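Pectinesterase inhibitor (Actinidia chinensis, PDB 1XG2) inhibits pectin methylesterase by forming a protein-protein complex with it, and may take part in regulating fruit ripening. Local coordinates at residues 2-10 / 23-34; 35-46 / 83-94. All blocks are in the same frame, centred on the assembly; numbering follows the deposited sequence. Where two conformers were deposited one is given.

Contact 1. Residues 2-10 / 23-34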
loop_
_atom_site.group_PDB
_atom_site.type_symbol
_atom_site.label_atom_id
_atom_site.label_comp_id
_atom_site.label_asym_id
_atom_site.label_seq_id
_atom_site.Cartn_x
_atom_site.Cartn_y
_atom_site.Cartn_z
ATOM N N GLU B 2 14.549 -36.266 7.239
ATOM C CA GLU B 2 14.173 -34.860 7.334
ATOM C C GLU B 2 12.756 -34.673 6.737
ATOM O O GLU B 2 12.398 -35.309 5.739
ATOM C CB GLU B 2 15.198 -33.967 6.603
ATOM C CG GLU B 2 14.900 -32.466 6.699
ATOM C CD GLU B 2 15.765 -31.582 5.811
ATOM O OE1 GLU B 2 15.399 -31.404 4.623
ATOM O OE2 GLU B 2 16.792 -31.031 6.297
ATOM N N ASN B 3 11.946 -33.831 7.377
ATOM C CA ASN B 3 10.653 -33.440 6.826
ATOM C C ASN B 3 10.846 -33.033 5.360
ATOM O O ASN B 3 11.543 -32.056 5.072
ATOM C CB ASN B 3 10.049 -32.285 7.646
ATOM C CG ASN B 3 8.539 -32.159 7.467
ATOM O OD1 ASN B 3 8.007 -32.298 6.355
ATOM N ND2 ASN B 3 7.845 -31.896 8.552
ATOM N N HIS B 4 10.263 -33.810 4.441
ATOM C CA HIS B 4 10.377 -33.527 3.006
ATOM C C HIS B 4 9.825 -32.147 2.655
ATOM O O HIS B 4 10.244 -31.540 1.659
ATOM C CB HIS B 4 9.696 -34.617 2.142
ATOM C CG HIS B 4 8.200 -34.542 2.120
ATOM N ND1 HIS B 4 7.428 -34.717 3.248
ATOM C CD2 HIS B 4 7.333 -34.348 1.096
ATOM C CE1 HIS B 4 6.153 -34.612 2.923
ATOM N NE2 HIS B 4 6.069 -34.395 1.622
ATOM N N LEU B 5 8.898 -31.651 3.467
ATOM C CA LEU B 5 8.313 -30.330 3.230
ATOM C C LEU B 5 9.371 -29.224 3.316
ATOM O O LEU B 5 9.271 -28.229 2.608
ATOM C CB LEU B 5 7.161 -30.047 4.198
ATOM C CG LEU B 5 5.933 -30.950 4.047
ATOM C CD1 LEU B 5 4.900 -30.658 5.129
ATOM C CD2 LEU B 5 5.325 -30.801 2.642
ATOM N N ILE B 6 10.380 -29.407 4.168
ATOM C CA ILE B 6 11.474 -28.434 4.296
ATOM C C ILE B 6 12.187 -28.240 2.980
ATOM O O ILE B 6 12.595 -27.130 2.676
ATOM C CB ILE B 6 12.465 -28.836 5.415
ATOM C CG1 ILE B 6 11.814 -28.595 6.778
ATOM C CG2 ILE B 6 13.784 -28.055 5.325
ATOM C CD1 ILE B 6 12.490 -29.341 7.925
ATOM N N SER B 7 12.326 -29.300 2.185
ATOM C CA SER B 7 12.964 -29.191 0.873
ATOM C C SER B 7 12.151 -28.391 -0.143
ATOM O O SER B 7 12.701 -27.913 -1.133
ATOM C CB SER B 7 13.294 -30.578 0.303
ATOM O OG SER B 7 12.099 -31.202 -0.133
ATOM N N GLU B 8 10.851 -28.243 0.100
ATOM C CA GLU B 8 10.014 -27.377 -0.730
ATOM C C GLU B 8 9.934 -25.940 -0.254
ATOM O O GLU B 8 9.569 -25.052 -1.028
ATOM C CB GLU B 8 8.593 -27.926 -0.790
ATOM C CG GLU B 8 8.498 -29.308 -1.400
ATOM C CD GLU B 8 7.052 -29.730 -1.571
ATOM O OE1 GLU B 8 6.712 -30.847 -1.170
ATOM O OE2 GLU B 8 6.269 -28.914 -2.091
ATOM N N ILE B 9 10.226 -25.714 1.024
ATOM C CA ILE B 9 10.068 -24.394 1.625
ATOM C C ILE B 9 11.355 -23.599 1.550
ATOM O O ILE B 9 11.408 -22.553 0.916
ATOM C CB ILE B 9 9.599 -24.521 3.092
ATOM C CG1 ILE B 9 8.211 -25.161 3.156
ATOM C CG2 ILE B 9 9.524 -23.151 3.746
ATOM C CD1 ILE B 9 7.844 -25.660 4.558
ATOM N N CYS B 10 12.403 -24.104 2.194
ATOM C CA CYS B 10 13.611 -23.313 2.375
ATOM C C CYS B 10 14.256 -22.805 1.072
ATOM O O CYS B 10 14.602 -21.634 1.002
ATOM C CB CYS B 10 14.604 -24.043 3.291
ATOM S SG CYS B 10 13.920 -24.061 4.961
ATOM N N LEU B 23 13.399 -23.811 11.081
ATOM C CA LEU B 23 12.573 -25.009 11.042
ATOM C C LEU B 23 13.205 -26.172 11.831
ATOM O O LEU B 23 12.505 -26.934 12.488
ATOM C CB LEU B 23 12.276 -25.408 9.578
ATOM C CG LEU B 23 11.406 -24.392 8.804
ATOM C CD1 LEU B 23 11.039 -24.843 7.364
ATOM C CD2 LEU B 23 10.146 -24.052 9.568
ATOM N N GLU B 24 14.529 -26.280 11.795
ATOM C CA GLU B 24 15.238 -27.323 12.547
ATOM C C GLU B 24 15.234 -27.048 14.056
ATOM O O GLU B 24 15.564 -27.937 14.841
ATOM C CB GLU B 24 16.685 -27.474 12.058
ATOM C CG GLU B 24 16.870 -28.475 10.919
ATOM C CD GLU B 24 18.337 -28.657 10.540
ATOM O OE1 GLU B 24 19.174 -27.805 10.942
ATOM O OE2 GLU B 24 18.652 -29.641 9.829
ATOM N N SER B 25 14.865 -25.834 14.472
ATOM C CA SER B 25 14.790 -25.507 15.897
ATOM C C SER B 25 13.529 -26.093 16.559
ATOM O O SER B 25 13.381 -26.032 17.772
ATOM C CB SER B 25 14.878 -23.992 16.121
ATOM O OG SER B 25 13.656 -23.345 15.812
ATOM N N ASP B 26 12.624 -26.640 15.747
ATOM C CA ASP B 26 11.438 -27.363 16.224
ATOM C C ASP B 26 11.786 -28.822 16.556
ATOM O O ASP B 26 12.052 -29.600 15.654
ATOM C CB ASP B 26 10.352 -27.322 15.139
ATOM C CG ASP B 26 9.015 -27.896 15.601
ATOM O OD1 ASP B 26 8.940 -28.476 16.700
ATOM O OD2 ASP B 26 7.974 -27.806 14.912
ATOM N N PRO B 27 11.767 -29.212 17.832
ATOM C CA PRO B 27 12.077 -30.606 18.195
ATOM C C PRO B 27 11.125 -31.621 17.543
ATOM O O PRO B 27 11.505 -32.775 17.336
ATOM C CB PRO B 27 11.909 -30.630 19.724
ATOM C CG PRO B 27 11.106 -29.415 20.052
ATOM C CD PRO B 27 11.437 -28.392 19.011
ATOM N N ARG B 28 10.056 -31.140 17.145
ATOM C CA ARG B 28 9.016 -31.985 16.555
ATOM C C ARG B 28 8.755 -31.650 15.078
ATOM O O ARG B 28 8.019 -32.334 14.380
ATOM C CB ARG B 28 7.733 -31.798 17.365
ATOM C CG ARG B 28 7.635 -32.778 18.533
ATOM C CD ARG B 28 6.838 -32.196 19.708
ATOM N N SER B 29 9.737 -31.240 14.473
ATOM C CA SER B 29 9.669 -30.902 13.048
ATOM C C SER B 29 9.063 -32.009 12.164
ATOM O O SER B 29 8.193 -31.737 11.339
ATOM C CB SER B 29 11.058 -30.555 12.515
ATOM O OG SER B 29 11.017 -30.440 11.099
ATOM N N ALA B 30 9.515 -33.252 12.343
ATOM C CA ALA B 30 9.109 -34.348 11.456
ATOM C C ALA B 30 7.606 -34.681 11.526
ATOM O O ALA B 30 7.031 -35.206 10.564
ATOM C CB ALA B 30 9.955 -35.607 11.743
ATOM N N SER B 31 6.977 -34.388 12.658
ATOM C CA SER B 31 5.543 -34.628 12.828
ATOM C C SER B 31 4.642 -33.519 12.235
ATOM O O SER B 31 3.409 -33.636 12.268
ATOM C CB SER B 31 5.231 -34.823 14.322
ATOM O OG SER B 31 5.223 -33.580 15.014
ATOM N N LYS B 32 5.240 -32.457 11.688
ATOM C CA LYS B 32 4.476 -31.274 11.249
ATOM C C LYS B 32 4.067 -31.350 9.783
ATOM O O LYS B 32 4.871 -31.675 8.921
ATOM C CB LYS B 32 5.290 -29.984 11.458
ATOM C CG LYS B 32 5.736 -29.727 12.884
ATOM C CD LYS B 32 4.577 -29.316 13.789
ATOM C CE LYS B 32 5.032 -29.200 15.245
ATOM N NZ LYS B 32 5.467 -27.835 15.598
ATOM N N ASP B 33 2.819 -31.011 9.493
ATOM C CA ASP B 33 2.393 -30.839 8.105
ATOM C C ASP B 33 2.591 -29.373 7.709
ATOM O O ASP B 33 3.117 -28.589 8.496
ATOM C CB ASP B 33 0.942 -31.334 7.894
ATOM C CG ASP B 33 -0.068 -30.666 8.811
ATOM O OD1 ASP B 33 0.280 -29.700 9.517
ATOM O OD2 ASP B 33 -1.265 -31.049 8.892
ATOM N N LEU B 34 2.173 -28.990 6.507
ATOM C CA LEU B 34 2.374 -27.614 6.057
ATOM C C LEU B 34 1.757 -26.625 7.032
ATOM O O LEU B 34 2.368 -25.623 7.349
ATOM C CB LEU B 34 1.817 -27.371 4.644
ATOM C CG LEU B 34 2.767 -27.573 3.471
ATOM C CD1 LEU B 34 2.042 -27.336 2.136
ATOM C CD2 LEU B 34 4.013 -26.688 3.580
HETATM O O HOH W 1 16.690 -30.801 8.934
HETATM O O HOH W 2 12.625 -32.271 9.918
#
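The side-chain amide of Asn3 joins the start of the N-terminal helix to the loop that follows helix 16-24, spending both of its N-H groups on that loop's backbone. Asn3 ND2 donates to Lys32 O at 3.0 Å in a nearly straight bond (165°) that arrives on a lone pair in the carbonyl plane. Its second N-H goes to Ser29 O, 2.8 Å from Asn3 ND2, which it meets from above the carbonyl plane; Lys32 N reaches the same oxygen from the opposite face, so Ser29 O is gripped twice. Both acceptors lie close to the plane of the amide, which fixes its rotation. With CG anti to the backbone N (chi1 -159°), the amide can face the loop while Asn3 OD1 turns back to accept from Leu5 N, the N-cap bond of helix 4-9. The same side chain thus caps helix 4-9 and ties its N-terminal end to the loop. A water molecule at the margin links Asn3 N to Ser29 OG, and nearby Glu2 OE2 and Glu24 OE2 come within 4.2 Å of each other.

Beyond the polar centre the packing is apolar. Leu5 CD1 lies 3.5 Å from Leu34 N, against the turn into the next helix, and Ile9 CD1 lies alongside Leu34 CD2, 4.1 Å away, the two side chains running antiparallel. Leu23 CD1 packs against Ile6 CG1 and touches Cys10 SG at 3.8 Å; Ile6 CD1 continues outward to Ser29 OG at 3.7 Å.

Cys10 is disulfide-bonded to Cys19, tying helix 4-9 to helix 16-24. This N-terminal extension rests on the four-helix bundle, Ile9 meeting Leu37 of helix 34-60 and both Ile146 and Leu149 of helix 127-149.

Contact 2. Residues 35-46 / 83-94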
loop_
_atom_site.group_PDB
_atom_site.type_symbol
_atom_site.label_atom_id
_atom_site.label_comp_id
_atom_site.label_asym_id
_atom_site.label_seq_id
_atom_site.Cartn_x
_atom_site.Cartn_y
_atom_site.Cartn_z
ATOM N N LYS B 35 0.547 -26.903 7.517
ATOM C CA LYS B 35 -0.104 -25.993 8.459
ATOM C C LYS B 35 0.696 -25.846 9.737
ATOM O O LYS B 35 0.843 -24.752 10.262
ATOM C CB LYS B 35 -1.526 -26.462 8.808
ATOM C CG LYS B 35 -2.579 -26.034 7.812
ATOM C CD LYS B 35 -4.008 -26.246 8.365
ATOM C CE LYS B 35 -5.042 -25.338 7.666
ATOM N NZ LYS B 35 -6.132 -24.904 8.584
ATOM N N GLY B 36 1.175 -26.962 10.261
ATOM C CA GLY B 36 2.007 -26.950 11.450
ATOM C C GLY B 36 3.295 -26.154 11.281
ATOM O O GLY B 36 3.661 -25.402 12.171
ATOM N N LEU B 37 3.969 -26.314 10.143
ATOM C CA LEU B 37 5.189 -25.549 9.866
ATOM C C LEU B 37 4.836 -24.076 9.762
ATOM O O LEU B 37 5.565 -23.240 10.276
ATOM C CB LEU B 37 5.874 -26.045 8.590
ATOM C CG LEU B 37 6.376 -27.489 8.671
ATOM C CD1 LEU B 37 6.830 -27.972 7.308
ATOM C CD2 LEU B 37 7.496 -27.619 9.691
ATOM N N GLY B 38 3.680 -23.778 9.155
ATOM C CA GLY B 38 3.153 -22.423 9.057
ATOM C C GLY B 38 2.964 -21.728 10.395
ATOM O O GLY B 38 3.438 -20.613 10.589
ATOM N N GLN B 39 2.283 -22.388 11.326
ATOM C CA GLN B 39 2.044 -21.798 12.640
ATOM C C GLN B 39 3.354 -21.570 13.377
ATOM O O GLN B 39 3.532 -20.562 14.047
ATOM C CB GLN B 39 1.111 -22.669 13.491
ATOM C CG GLN B 39 -0.329 -22.796 12.968
ATOM C CD GLN B 39 -1.170 -21.510 13.081
ATOM O OE1 GLN B 39 -0.649 -20.459 13.481
ATOM N NE2 GLN B 39 -2.438 -21.585 12.739
ATOM N N PHE B 40 4.287 -22.500 13.219
ATOM C CA PHE B 40 5.575 -22.392 13.886
ATOM C C PHE B 40 6.319 -21.182 13.342
ATOM O O PHE B 40 6.901 -20.393 14.100
ATOM C CB PHE B 40 6.392 -23.670 13.660
ATOM C CG PHE B 40 7.705 -23.671 14.359
ATOM C CD1 PHE B 40 7.779 -23.974 15.709
ATOM C CD2 PHE B 40 8.867 -23.346 13.678
ATOM C CE1 PHE B 40 9.000 -23.965 16.378
ATOM C CE2 PHE B 40 10.093 -23.323 14.347
ATOM C CZ PHE B 40 10.155 -23.646 15.695
ATOM N N SER B 41 6.268 -21.045 12.026
ATOM C CA SER B 41 6.992 -19.989 11.338
ATOM C C SER B 41 6.379 -18.624 11.637
ATOM O O SER B 41 7.070 -17.630 11.818
ATOM C CB SER B 41 6.932 -20.269 9.836
ATOM O OG SER B 41 7.937 -21.404 9.583
ATOM N N ILE B 42 5.060 -18.528 11.802
ATOM C CA ILE B 42 4.455 -17.254 12.204
ATOM C C ILE B 42 4.928 -16.901 13.615
ATOM O O ILE B 42 5.280 -15.768 13.875
ATOM C CB ILE B 42 2.898 -17.293 12.140
ATOM C CG1 ILE B 42 2.406 -17.499 10.713
ATOM C CG2 ILE B 42 2.294 -15.994 12.685
ATOM C CD1 ILE B 42 0.942 -17.957 10.646
ATOM N N ASP B 43 4.945 -17.879 14.507
ATOM C CA ASP B 43 5.369 -17.660 15.891
ATOM C C ASP B 43 6.784 -17.102 15.944
ATOM O O ASP B 43 7.048 -16.162 16.684
ATOM C CB ASP B 43 5.319 -18.957 16.700
ATOM C CG ASP B 43 3.902 -19.395 17.046
ATOM O OD1 ASP B 43 2.910 -18.674 16.732
ATOM O OD2 ASP B 43 3.699 -20.482 17.624
ATOM N N ILE B 44 7.674 -17.671 15.133
ATOM C CA ILE B 44 9.057 -17.227 15.048
ATOM C C ILE B 44 9.146 -15.794 14.543
ATOM O O ILE B 44 9.887 -14.981 15.099
ATOM C CB ILE B 44 9.865 -18.161 14.103
ATOM C CG1 ILE B 44 10.022 -19.557 14.720
ATOM C CG2 ILE B 44 11.221 -17.578 13.808
ATOM C CD1 ILE B 44 11.011 -19.634 15.840
ATOM N N ALA B 45 8.397 -15.491 13.480
ATOM C CA ALA B 45 8.407 -14.160 12.912
ATOM C C ALA B 45 7.856 -13.121 13.885
ATOM O O ALA B 45 8.440 -12.051 14.032
ATOM C CB ALA B 45 7.639 -14.128 11.611
ATOM N N GLN B 46 6.744 -13.432 14.554
ATOM C CA GLN B 46 6.165 -12.499 15.515
ATOM C C GLN B 46 7.083 -12.221 16.716
ATOM O O GLN B 46 7.191 -11.082 17.180
ATOM C CB GLN B 46 4.808 -12.982 16.034
ATOM C CG GLN B 46 4.020 -11.820 16.666
ATOM C CD GLN B 46 2.647 -12.208 17.166
ATOM O OE1 GLN B 46 1.681 -11.452 16.993
ATOM N NE2 GLN B 46 2.552 -13.369 17.790
ATOM N N ILE B 83 3.384 -6.744 14.030
ATOM C CA ILE B 83 3.043 -7.656 15.125
ATOM C C ILE B 83 1.553 -7.988 15.080
ATOM O O ILE B 83 1.162 -9.154 15.188
ATOM C CB ILE B 83 3.442 -7.050 16.499
ATOM C CG1 ILE B 83 4.972 -7.061 16.630
ATOM C CG2 ILE B 83 2.749 -7.802 17.656
ATOM C CD1 ILE B 83 5.533 -6.074 17.650
ATOM N N ASP B 84 0.738 -6.960 14.879
ATOM C CA ASP B 84 -0.705 -7.126 14.776
ATOM C C ASP B 84 -1.084 -8.030 13.598
ATOM O O ASP B 84 -1.945 -8.906 13.721
ATOM C CB ASP B 84 -1.390 -5.754 14.615
ATOM C CG ASP B 84 -1.635 -5.053 15.932
ATOM O OD1 ASP B 84 -1.470 -5.689 17.008
ATOM O OD2 ASP B 84 -1.985 -3.847 15.965
ATOM N N SER B 85 -0.433 -7.821 12.462
ATOM C CA SER B 85 -0.739 -8.563 11.255
ATOM C C SER B 85 -0.337 -10.022 11.376
ATOM O O SER B 85 -1.049 -10.899 10.897
ATOM C CB SER B 85 -0.094 -7.921 10.015
ATOM O OG SER B 85 -0.781 -6.726 9.663
ATOM N N LEU B 86 0.793 -10.292 12.027
ATOM C CA LEU B 86 1.213 -11.669 12.231
ATOM C C LEU B 86 0.280 -12.389 13.215
ATOM O O LEU B 86 0.002 -13.583 13.062
ATOM C CB LEU B 86 2.660 -11.722 12.704
ATOM C CG LEU B 86 3.704 -11.381 11.629
ATOM C CD1 LEU B 86 5.068 -11.198 12.230
ATOM C CD2 LEU B 86 3.759 -12.418 10.506
ATOM N N GLY B 87 -0.217 -11.664 14.213
ATOM C CA GLY B 87 -1.210 -12.205 15.131
ATOM C C GLY B 87 -2.437 -12.699 14.397
ATOM O O GLY B 87 -2.935 -13.787 14.685
ATOM N N GLN B 88 -2.910 -11.910 13.430
ATOM C CA GLN B 88 -4.080 -12.261 12.643
ATOM C C GLN B 88 -3.780 -13.364 11.646
ATOM O O GLN B 88 -4.645 -14.163 11.329
ATOM C CB GLN B 88 -4.608 -11.038 11.894
ATOM C CG GLN B 88 -5.282 -10.036 12.818
ATOM C CD GLN B 88 -6.523 -9.443 12.204
ATOM O OE1 GLN B 88 -6.584 -8.231 11.992
ATOM N NE2 GLN B 88 -7.528 -10.297 11.911
ATOM N N ALA B 89 -2.541 -13.402 11.162
ATOM C CA ALA B 89 -2.086 -14.464 10.272
ATOM C C ALA B 89 -2.325 -15.847 10.878
ATOM O O ALA B 89 -2.716 -16.769 10.175
ATOM C CB ALA B 89 -0.601 -14.282 9.938
ATOM N N LYS B 90 -2.110 -16.001 12.179
ATOM C CA LYS B 90 -2.361 -17.300 12.820
ATOM C C LYS B 90 -3.817 -17.761 12.642
ATOM O O LYS B 90 -4.085 -18.927 12.348
ATOM C CB LYS B 90 -2.035 -17.256 14.313
ATOM C CG LYS B 90 -0.555 -17.021 14.635
ATOM C CD LYS B 90 -0.228 -17.263 16.117
ATOM C CE LYS B 90 -0.319 -18.763 16.546
ATOM N NZ LYS B 90 0.598 -19.735 15.841
ATOM N N GLN B 91 -4.755 -16.846 12.848
ATOM C CA GLN B 91 -6.180 -17.181 12.764
ATOM C C GLN B 91 -6.571 -17.518 11.332
ATOM O O GLN B 91 -7.368 -18.413 11.090
ATOM C CB GLN B 91 -7.044 -16.016 13.262
ATOM C CG GLN B 91 -6.874 -15.635 14.733
ATOM C CD GLN B 91 -7.672 -14.360 15.105
ATOM O OE1 GLN B 91 -8.622 -14.421 15.897
ATOM N NE2 GLN B 91 -7.288 -13.214 14.525
ATOM N N PHE B 92 -6.011 -16.784 10.374
ATOM C CA PHE B 92 -6.288 -17.035 8.967
ATOM C C PHE B 92 -5.777 -18.422 8.549
ATOM O O PHE B 92 -6.449 -19.153 7.812
ATOM C CB PHE B 92 -5.649 -15.944 8.082
ATOM C CG PHE B 92 -6.342 -14.605 8.136
ATOM C CD1 PHE B 92 -5.616 -13.448 8.418
ATOM C CD2 PHE B 92 -7.702 -14.489 7.879
ATOM C CE1 PHE B 92 -6.238 -12.210 8.465
ATOM C CE2 PHE B 92 -8.329 -13.242 7.907
ATOM C CZ PHE B 92 -7.597 -12.107 8.203
ATOM N N LEU B 93 -4.596 -18.796 9.027
ATOM C CA LEU B 93 -4.043 -20.110 8.707
ATOM C C LEU B 93 -4.954 -21.222 9.277
ATOM O O LEU B 93 -5.266 -22.184 8.582
ATOM C CB LEU B 93 -2.600 -20.231 9.220
ATOM C CG LEU B 93 -1.851 -21.552 9.018
ATOM C CD1 LEU B 93 -1.929 -22.051 7.593
ATOM C CD2 LEU B 93 -0.386 -21.392 9.451
ATOM N N THR B 94 -5.394 -21.052 10.520
ATOM C CA THR B 94 -6.300 -22.005 11.182
ATOM C C THR B 94 -7.597 -22.190 10.402
ATOM O O THR B 94 -8.084 -23.305 10.235
ATOM C CB THR B 94 -6.627 -21.508 12.586
ATOM O OG1 THR B 94 -5.423 -21.399 13.363
ATOM C CG2 THR B 94 -7.516 -22.531 13.350
#
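Antiparallel helix packing joins 35-46 and 83-94, segments of helices 34-60 and 66-95 whose axes approach to 9.6 Å at 167°. Two side chains fit knobs-into-holes from opposite helices. Ile42 enters among Leu86, Ala89, Lys90 and Leu93, its CG2 3.6 Å from Lys90 CG. Leu93 settles among Lys35, Gly38, Gln39 and Ile42, and its CD2 lies 3.5 Å from Gly38 C, directly against the backbone at a residue without a side chain. Such interlocking belongs to the four-helix bundle of this inhibitor family, whose other two helices cover the pair: Ile42 also meets Val143, and Leu86 meets Ala108. Along one margin the contact turns polar. The end of the Lys90 chain folds back through two turned torsions, and its NZ meets Gln39 OE1 from above the carbonyl plane at 2.8 Å. The same ammonium forms a salt bridge with Asp43 OD1, 2.7 Å from Lys90 NZ, on the syn side but tilted out of the carboxylate plane. A methionine in its place would probably leave Asp43 without its cationic mate and Gln39 OE1 without this donor. The Gln39 amide also donates through NE2 to Lys90 O (3.2 Å, 164°), and Lys35 NZ reaches Leu93 O at 2.9 Å.

How the contacts relate
From the N terminus, contact 1 closes first, bringing the loop after helix 16-24 back to residues 2-10 across only twelve intervening residues. Contact 2 opens immediately afterwards, at residue 35, and closes a longer, largely helical loop in which helix 34-60 runs out and helix 66-95 returns. The two are therefore in series, neither nested nor crossed. Their centres lie about 16 Å apart, yet they touch: Lys32 packs on Leu37, and both Ser25 and Asp26 on the ring of Phe40. Segment 35-46 thus joins helix 66-95 through contact 2, while other side chains along it bear the N-terminal extension organised by contact 1.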